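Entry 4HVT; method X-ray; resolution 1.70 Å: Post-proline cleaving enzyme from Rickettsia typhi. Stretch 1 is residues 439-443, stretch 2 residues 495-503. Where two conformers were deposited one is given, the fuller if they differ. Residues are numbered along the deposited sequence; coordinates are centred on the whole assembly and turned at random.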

# COMPACT_ATOMS: atom_id res chain seq x y z
N LEU A 439 9.16 19.48 12.50
CA LEU A 439 9.12 20.32 13.69
C LEU A 439 9.45 19.50 14.94
O LEU A 439 9.75 20.05 15.99
CB LEU A 439 7.75 20.94 13.89
CG LEU A 439 7.25 21.85 12.79
CD1 LEU A 439 5.84 22.32 13.07
CD2 LEU A 439 8.20 23.01 12.64
N TYR A 440 9.39 18.20 14.82
CA TYR A 440 9.79 17.32 15.89
C TYR A 440 11.28 17.08 15.85
O TYR A 440 11.92 17.31 14.84
CB TYR A 440 9.04 15.99 15.81
CG TYR A 440 9.25 15.22 14.54
CD1 TYR A 440 10.33 14.38 14.38
CD2 TYR A 440 8.33 15.32 13.48
CE1 TYR A 440 10.51 13.66 13.19
CE2 TYR A 440 8.51 14.60 12.32
CZ TYR A 440 9.59 13.77 12.18
OH TYR A 440 9.68 13.06 10.98
N SER A 441 11.83 16.62 16.98
CA SER A 441 13.27 16.47 17.15
C SER A 441 13.69 15.01 17.00
O SER A 441 13.05 14.11 17.57
CB SER A 441 13.65 17.00 18.54
OG SER A 441 14.92 16.53 18.90
N PHE A 442 14.71 14.75 16.18
CA PHE A 442 15.31 13.41 16.03
C PHE A 442 16.77 13.61 15.65
O PHE A 442 17.07 14.12 14.59
CB PHE A 442 14.62 12.50 15.01
CG PHE A 442 15.12 11.09 15.04
CD1 PHE A 442 14.74 10.23 16.07
CD2 PHE A 442 16.03 10.64 14.10
CE1 PHE A 442 15.25 8.92 16.14
CE2 PHE A 442 16.51 9.34 14.14
CZ PHE A 442 16.14 8.48 15.17
N ASP A 443 17.66 13.21 16.56
CA ASP A 443 19.09 13.47 16.44
C ASP A 443 19.73 12.34 15.63
O ASP A 443 20.24 11.35 16.20
CB ASP A 443 19.69 13.52 17.84
CG ASP A 443 21.17 13.83 17.82
OD1 ASP A 443 21.66 14.31 16.76
OD2 ASP A 443 21.83 13.56 18.86
N TYR A 495 12.09 3.70 4.31
CA TYR A 495 11.63 5.04 4.70
C TYR A 495 11.84 5.35 6.17
O TYR A 495 12.12 4.45 7.01
CB TYR A 495 10.17 5.25 4.33
CG TYR A 495 9.24 4.40 5.13
CD1 TYR A 495 8.90 3.12 4.72
CD2 TYR A 495 8.71 4.88 6.31
CE1 TYR A 495 8.06 2.33 5.50
CE2 TYR A 495 7.87 4.13 7.09
CZ TYR A 495 7.54 2.86 6.66
OH TYR A 495 6.72 2.09 7.44
N PHE A 496 11.74 6.63 6.50
CA PHE A 496 11.89 7.09 7.87
C PHE A 496 10.64 6.72 8.64
O PHE A 496 9.53 7.11 8.25
CB PHE A 496 12.05 8.65 7.91
CG PHE A 496 12.33 9.18 9.29
CD1 PHE A 496 11.28 9.55 10.15
CD2 PHE A 496 13.61 9.26 9.74
CE1 PHE A 496 11.53 10.05 11.40
CE2 PHE A 496 13.88 9.77 11.00
CZ PHE A 496 12.84 10.13 11.83
N SER A 497 10.79 5.91 9.68
CA SER A 497 9.70 5.61 10.60
C SER A 497 9.93 6.25 11.95
O SER A 497 10.79 5.80 12.71
CB SER A 497 9.54 4.11 10.79
OG SER A 497 8.53 3.84 11.78
N ARG A 498 9.12 7.25 12.25
CA ARG A 498 9.21 7.91 13.52
C ARG A 498 8.94 6.94 14.67
O ARG A 498 9.64 6.95 15.68
CB ARG A 498 8.24 9.07 13.54
CG ARG A 498 8.55 10.02 14.62
CD ARG A 498 7.77 11.30 14.48
NE ARG A 498 7.84 11.90 15.78
CZ ARG A 498 7.01 12.81 16.24
NH1 ARG A 498 6.05 13.29 15.47
NH2 ARG A 498 7.19 13.28 17.47
N ILE A 499 7.93 6.08 14.52
CA ILE A 499 7.59 5.19 15.61
C ILE A 499 8.74 4.21 15.88
O ILE A 499 9.14 4.00 17.02
CB ILE A 499 6.30 4.38 15.34
CG1 ILE A 499 5.07 5.30 15.22
CG2 ILE A 499 6.10 3.39 16.48
CD1 ILE A 499 4.58 5.83 16.56
N LYS A 500 9.24 3.55 14.85
CA LYS A 500 10.31 2.57 15.06
C LYS A 500 11.57 3.26 15.57
O LYS A 500 12.21 2.79 16.49
CB LYS A 500 10.61 1.80 13.75
N ASN A 501 11.93 4.41 14.98
CA ASN A 501 13.13 5.08 15.42
C ASN A 501 13.07 5.56 16.85
O ASN A 501 14.03 5.45 17.61
CB ASN A 501 13.44 6.28 14.50
CG ASN A 501 13.99 5.86 13.15
OD1 ASN A 501 14.49 4.74 12.99
ND2 ASN A 501 13.86 6.72 12.16
N GLU A 502 11.92 6.13 17.23
CA GLU A 502 11.80 6.71 18.57
C GLU A 502 11.42 5.71 19.64
O GLU A 502 11.92 5.78 20.74
CB GLU A 502 10.80 7.84 18.58
CG GLU A 502 11.17 8.98 17.66
CD GLU A 502 10.84 10.29 18.27
OE1 GLU A 502 11.59 10.66 19.22
OE2 GLU A 502 9.87 10.95 17.80
N VAL A 503 10.54 4.77 19.33
CA VAL A 503 10.11 3.81 20.34
C VAL A 503 11.08 2.64 20.46
O VAL A 503 11.32 2.20 21.56
CB VAL A 503 8.71 3.27 20.12
CG1 VAL A 503 8.38 2.33 21.25
CG2 VAL A 503 7.74 4.44 20.06
O HOH W 1 13.88 11.85 19.23
O HOH W 2 10.63 13.47 18.84

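Residues 439-443, an irregular segment, pack against the loop and first helical turns of residues 495-503, burying 350 Å² in total, without a direct hydrogen bond between them; aromatic packing and two bridging waters make the contact. Tyr440 and Phe442, both with CA-to-CB bonds pointing toward the helical stretch, contribute most of the area on their side, while the intervening Ser441 points away. Phe496 (chi1 t) meets both rings. Its edge is directed at the face of Phe442, centroids 5.5 Å apart and planes at 82°, with Phe442 CD2 3.9 Å from Phe496 CE2; Phe496 CE1 lies 3.6 Å from Tyr440 OH. A flat, apolar ring suits this buried position, where it can touch both other aromatics. Phe442 CZ also reaches Asn501 CB at 3.5 Å, so the asparagine offers its aliphatic carbon here while its ND2 is hydrogen-bonded elsewhere in the structure.

The CA-to-CB bond of Arg498 points sideways, but its extended side chain (chi1 to chi3 all t) carries the guanidinium flat onto Tyr440, planes at 6° and Arg498 CZ 4.1 Å from the centroid of the Tyr440 ring. Arg498 CD sits almost on the ring normal, 3.8 Å from that centroid, adding a CH-pi contact. Arginine thus supplies both charge and methylene to one aromatic face.

A salt bridge one helical turn apart, Arg498 NE to Glu502 OE2 at 3.0 Å, ties down the stacked guanidinium. The same carboxylate faces Ser441 O across two waters, which donate to both sides: water 1 to Ser441 O (2.9 Å) and Glu502 OE1 (2.6 Å), water 2 to Ser441 O (2.8 Å) and Glu502 OE2 (2.8 Å). Behind the interface, Ser497 OG caps the helix by accepting from Lys500 N at 3.2 Å.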